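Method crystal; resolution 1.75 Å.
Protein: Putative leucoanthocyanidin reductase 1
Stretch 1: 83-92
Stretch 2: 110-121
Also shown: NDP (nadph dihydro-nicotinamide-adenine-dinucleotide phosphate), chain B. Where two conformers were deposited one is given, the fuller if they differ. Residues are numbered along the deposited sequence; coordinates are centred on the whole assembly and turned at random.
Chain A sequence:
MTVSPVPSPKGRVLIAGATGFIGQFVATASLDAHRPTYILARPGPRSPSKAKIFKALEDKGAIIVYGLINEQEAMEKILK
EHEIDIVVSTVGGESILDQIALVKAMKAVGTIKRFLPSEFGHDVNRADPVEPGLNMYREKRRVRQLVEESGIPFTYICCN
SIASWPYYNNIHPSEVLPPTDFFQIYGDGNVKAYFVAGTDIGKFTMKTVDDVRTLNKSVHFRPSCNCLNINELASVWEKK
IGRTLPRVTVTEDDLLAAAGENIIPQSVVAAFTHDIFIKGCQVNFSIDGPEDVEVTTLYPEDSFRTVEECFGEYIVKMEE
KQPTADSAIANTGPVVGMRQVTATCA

Stretch 1, residues 83-92: EIDIVVSTVG
Stretch 2, residues 110-121: GTIKRFLPSEFG

How does stretch 2 approach its partner? G110 leaves a helix with positive phi (77/5), as E83 does in stretch 1 (54/48). T111 (chi1 p) then shares a water with I84: the water donates to I84 O at 2.8 Å and accepts from T111 OG1 at 2.6 Å. I112 (-77/129, chi1 and chi2 both m) brings CD1 to 4.0 Å from V87 CG2.

What holds K113 to D85? K113 (-90/-27) donates its N to D85 O at 2.7 Å, while R114 N reaches the same oxygen only weakly, at 3.4 Å. The K113 side chain (m, m, t, m) curls so that NZ forms a salt bridge with D85 OD1 at 3.3 Å and also donates to T111 O at 2.7 Å.

How are the strands joined? The strand ending at S89 and strand 114-116 run parallel, 5° apart, pairing I86 with R114, V87 with F115 and V88 with L116 at CA-CA distances of 4.8-4.9 Å. V87 N donates to R114 O, L116 N to V87 O and S89 N to L116 O, each at 2.9 Å and nearly straight. Extended backbones alternate the side chains: V87 and F115 (both chi1 t) share one face, with V87 CG1 3.9 Å from F115 CD2. I86, V88, R114 and L116 (m, p) take the other.

What happens beyond the strand? P117 (-70/174) points away, and S118 (-78/85, chi1 t) turns toward stretch 1. S118 OG donates to V91 O at 2.6 Å and accepts from NDP O3D at 2.9 Å, linking the contact to the cofactor. E119 (-104/-97) points away; F120 (61/34, chi1 m) points back, its ring edge meeting S89 O at 3.5 Å from CE1 and V88 CG1 at 4.3 Å from CZ.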

# COMPACT_ATOMS: atom_id res chain seq x y z
N GLU A 83 5.48 4.23 -24.97
CA GLU A 83 6.47 3.16 -24.87
C GLU A 83 6.71 2.74 -23.42
O GLU A 83 7.83 2.59 -22.97
CB GLU A 83 7.77 3.54 -25.58
CG GLU A 83 7.48 4.01 -26.98
CD GLU A 83 8.71 4.31 -27.79
OE1 GLU A 83 9.48 3.36 -28.06
OE2 GLU A 83 8.90 5.48 -28.17
N ILE A 84 5.62 2.53 -22.71
CA ILE A 84 5.70 2.25 -21.28
C ILE A 84 6.30 0.85 -21.02
O ILE A 84 5.90 -0.13 -21.65
CB ILE A 84 4.31 2.37 -20.62
CG1 ILE A 84 3.80 3.81 -20.73
CG2 ILE A 84 4.35 1.85 -19.15
CD1 ILE A 84 4.80 4.90 -20.32
N ASP A 85 7.22 0.79 -20.05
CA ASP A 85 7.87 -0.47 -19.65
C ASP A 85 7.34 -1.07 -18.34
O ASP A 85 7.24 -2.31 -18.19
CB ASP A 85 9.39 -0.24 -19.53
CG ASP A 85 10.00 0.18 -20.85
OD1 ASP A 85 9.99 -0.66 -21.77
OD2 ASP A 85 10.43 1.36 -20.97
N ILE A 86 6.98 -0.20 -17.40
CA ILE A 86 6.66 -0.54 -16.04
C ILE A 86 5.33 0.11 -15.66
O ILE A 86 5.20 1.32 -15.81
CB ILE A 86 7.77 -0.03 -15.10
CG1 ILE A 86 9.09 -0.78 -15.35
CG2 ILE A 86 7.35 -0.18 -13.62
CD1 ILE A 86 10.31 -0.11 -14.79
N VAL A 87 4.36 -0.66 -15.21
CA VAL A 87 3.04 -0.09 -14.84
C VAL A 87 2.86 -0.31 -13.34
O VAL A 87 3.00 -1.43 -12.86
CB VAL A 87 1.88 -0.69 -15.60
CG1 VAL A 87 0.51 -0.09 -15.10
CG2 VAL A 87 2.06 -0.50 -17.14
N VAL A 88 2.57 0.75 -12.62
CA VAL A 88 2.28 0.67 -11.18
C VAL A 88 0.88 1.20 -10.92
O VAL A 88 0.60 2.36 -11.23
CB VAL A 88 3.30 1.46 -10.32
CG1 VAL A 88 2.94 1.34 -8.85
CG2 VAL A 88 4.77 1.00 -10.55
N SER A 89 -0.01 0.37 -10.36
CA SER A 89 -1.35 0.77 -10.02
C SER A 89 -1.47 0.93 -8.52
O SER A 89 -1.19 0.00 -7.75
CB SER A 89 -2.36 -0.26 -10.48
OG SER A 89 -3.65 0.02 -10.01
N THR A 90 -1.91 2.13 -8.11
CA THR A 90 -2.17 2.44 -6.68
C THR A 90 -3.62 2.90 -6.51
O THR A 90 -3.96 3.72 -5.64
CB THR A 90 -1.18 3.53 -6.16
OG1 THR A 90 -1.35 4.74 -6.90
CG2 THR A 90 0.32 3.07 -6.27
N VAL A 91 -4.51 2.33 -7.30
CA VAL A 91 -5.93 2.72 -7.22
C VAL A 91 -6.56 2.26 -5.91
O VAL A 91 -6.11 1.28 -5.28
CB VAL A 91 -6.79 2.21 -8.46
CG1 VAL A 91 -6.17 2.70 -9.76
CG2 VAL A 91 -6.98 0.68 -8.47
N GLY A 92 -7.62 2.95 -5.51
CA GLY A 92 -8.23 2.68 -4.22
C GLY A 92 -9.03 1.39 -4.15
O GLY A 92 -9.40 0.79 -5.17
N GLY A 110 1.66 -6.33 -25.04
CA GLY A 110 2.69 -7.38 -24.98
C GLY A 110 4.10 -6.93 -24.65
O GLY A 110 5.00 -7.75 -24.60
N THR A 111 4.27 -5.64 -24.34
CA THR A 111 5.59 -5.03 -24.15
C THR A 111 5.92 -4.69 -22.70
O THR A 111 6.97 -4.10 -22.41
CB THR A 111 5.66 -3.73 -24.98
OG1 THR A 111 4.49 -2.93 -24.72
CG2 THR A 111 5.73 -4.03 -26.46
N ILE A 112 5.01 -5.01 -21.78
CA ILE A 112 5.24 -4.64 -20.39
C ILE A 112 6.25 -5.54 -19.69
O ILE A 112 6.14 -6.75 -19.70
CB ILE A 112 3.94 -4.58 -19.59
CG1 ILE A 112 2.96 -3.56 -20.22
CG2 ILE A 112 4.22 -4.25 -18.08
CD1 ILE A 112 3.54 -2.19 -20.48
N LYS A 113 7.24 -4.90 -19.05
CA LYS A 113 8.32 -5.62 -18.34
C LYS A 113 8.00 -5.90 -16.88
O LYS A 113 8.54 -6.84 -16.29
CB LYS A 113 9.64 -4.85 -18.44
CG LYS A 113 10.04 -4.37 -19.86
CD LYS A 113 10.01 -5.41 -20.90
CE LYS A 113 10.53 -4.83 -22.26
NZ LYS A 113 9.64 -3.74 -22.81
N ARG A 114 7.15 -5.08 -16.26
CA ARG A 114 6.71 -5.34 -14.89
C ARG A 114 5.40 -4.62 -14.61
O ARG A 114 5.26 -3.43 -14.94
CB ARG A 114 7.76 -4.94 -13.87
CG ARG A 114 7.68 -5.69 -12.53
CD ARG A 114 8.13 -7.16 -12.64
NE ARG A 114 9.57 -7.28 -12.91
CZ ARG A 114 10.53 -7.24 -11.97
NH1 ARG A 114 10.24 -7.11 -10.68
NH2 ARG A 114 11.78 -7.34 -12.33
N PHE A 115 4.47 -5.32 -13.99
CA PHE A 115 3.23 -4.74 -13.49
C PHE A 115 3.20 -4.91 -11.98
O PHE A 115 3.36 -6.05 -11.45
CB PHE A 115 2.02 -5.46 -14.08
CG PHE A 115 0.66 -4.95 -13.57
CD1 PHE A 115 -0.30 -5.86 -13.23
CD2 PHE A 115 0.37 -3.58 -13.43
CE1 PHE A 115 -1.57 -5.44 -12.77
CE2 PHE A 115 -0.84 -3.14 -12.96
CZ PHE A 115 -1.83 -4.06 -12.66
N LEU A 116 2.95 -3.81 -11.28
CA LEU A 116 2.62 -3.88 -9.85
C LEU A 116 1.15 -3.50 -9.62
O LEU A 116 0.80 -2.30 -9.70
CB LEU A 116 3.51 -2.93 -9.02
CG LEU A 116 4.97 -3.34 -8.75
CD1 LEU A 116 5.78 -3.56 -10.07
CD2 LEU A 116 5.68 -2.27 -7.89
N PRO A 117 0.28 -4.50 -9.40
CA PRO A 117 -1.12 -4.13 -9.13
C PRO A 117 -1.27 -3.47 -7.78
O PRO A 117 -0.32 -3.41 -6.99
CB PRO A 117 -1.87 -5.44 -9.19
CG PRO A 117 -0.80 -6.48 -8.84
CD PRO A 117 0.48 -5.97 -9.34
N SER A 118 -2.49 -2.99 -7.52
CA SER A 118 -2.80 -2.23 -6.33
C SER A 118 -2.95 -3.14 -5.15
O SER A 118 -4.04 -3.61 -4.82
CB SER A 118 -4.04 -1.36 -6.50
OG SER A 118 -4.15 -0.48 -5.40
N GLU A 119 -1.79 -3.44 -4.58
CA GLU A 119 -1.63 -4.34 -3.43
C GLU A 119 -1.40 -3.44 -2.19
O GLU A 119 -2.35 -2.86 -1.65
CB GLU A 119 -0.48 -5.33 -3.72
CG GLU A 119 -0.80 -6.37 -4.82
CD GLU A 119 -1.54 -7.58 -4.30
OE1 GLU A 119 -1.45 -7.85 -3.07
OE2 GLU A 119 -2.23 -8.26 -5.10
N PHE A 120 -0.14 -3.23 -1.80
CA PHE A 120 0.26 -2.25 -0.80
C PHE A 120 -0.33 -2.48 0.56
O PHE A 120 -0.61 -1.53 1.27
CB PHE A 120 0.05 -0.78 -1.31
CG PHE A 120 0.82 -0.51 -2.57
CD1 PHE A 120 0.21 -0.59 -3.79
CD2 PHE A 120 2.21 -0.27 -2.53
CE1 PHE A 120 0.93 -0.41 -4.97
CE2 PHE A 120 2.94 -0.11 -3.70
CZ PHE A 120 2.31 -0.19 -4.93
N GLY A 121 -0.51 -3.75 0.92
CA GLY A 121 -0.88 -4.09 2.30
C GLY A 121 -0.45 -5.50 2.65
O GLY A 121 0.75 -5.80 2.69
PA NDP B . -6.80 6.51 -2.97
O1A NDP B . -8.31 6.49 -2.99
O2A NDP B . -6.06 7.53 -1.92
O5B NDP B . -6.11 6.82 -4.39
C5B NDP B . -6.56 6.17 -5.53
C4B NDP B . -5.96 6.75 -6.76
O4B NDP B . -6.52 5.88 -7.82
C3B NDP B . -6.48 8.18 -7.04
O3B NDP B . -5.46 9.00 -7.69
C2B NDP B . -7.64 7.95 -8.00
O2B NDP B . -7.83 9.09 -8.83
C1B NDP B . -7.07 6.81 -8.83
N9A NDP B . -8.03 6.04 -9.62
C8A NDP B . -9.06 5.35 -9.13
N7A NDP B . -9.70 4.75 -10.14
C5A NDP B . -9.06 5.04 -11.28
C6A NDP B . -9.27 4.70 -12.61
N6A NDP B . -10.28 3.91 -12.96
N1A NDP B . -8.42 5.18 -13.55
C2A NDP B . -7.40 5.96 -13.19
N3A NDP B . -7.15 6.29 -11.92
C4A NDP B . -7.99 5.85 -10.95
O3 NDP B . -6.30 5.03 -2.61
PN NDP B . -5.28 4.52 -1.43
O1N NDP B . -3.92 5.10 -1.39
O2N NDP B . -6.16 4.58 -0.13
O5D NDP B . -5.28 2.92 -1.82
C5D NDP B . -4.34 2.42 -2.78
C4D NDP B . -4.05 0.98 -2.47
O4D NDP B . -3.30 1.04 -1.23
C3D NDP B . -5.26 0.11 -2.21
O3D NDP B . -4.98 -1.21 -2.68
C2D NDP B . -5.33 0.09 -0.70
O2D NDP B . -5.86 -1.17 -0.31
C1D NDP B . -3.86 0.14 -0.29
N1N NDP B . -3.57 0.87 1.00
C2N NDP B . -2.65 0.36 1.95
C3N NDP B . -2.67 0.80 3.20
C7N NDP B . -1.64 0.25 4.22
O7N NDP B . -0.77 -0.55 3.87
N7N NDP B . -1.70 0.76 5.44
C4N NDP B . -3.70 1.85 3.62
C5N NDP B . -4.17 2.67 2.42
C6N NDP B . -4.03 2.20 1.19
P2B NDP B . -9.23 10.00 -8.65
O1X NDP B . -9.21 10.69 -7.33
O2X NDP B . -9.23 10.92 -9.94
O3X NDP B . -10.43 8.97 -8.77
O HOH W 1 4.53 -0.43 -24.13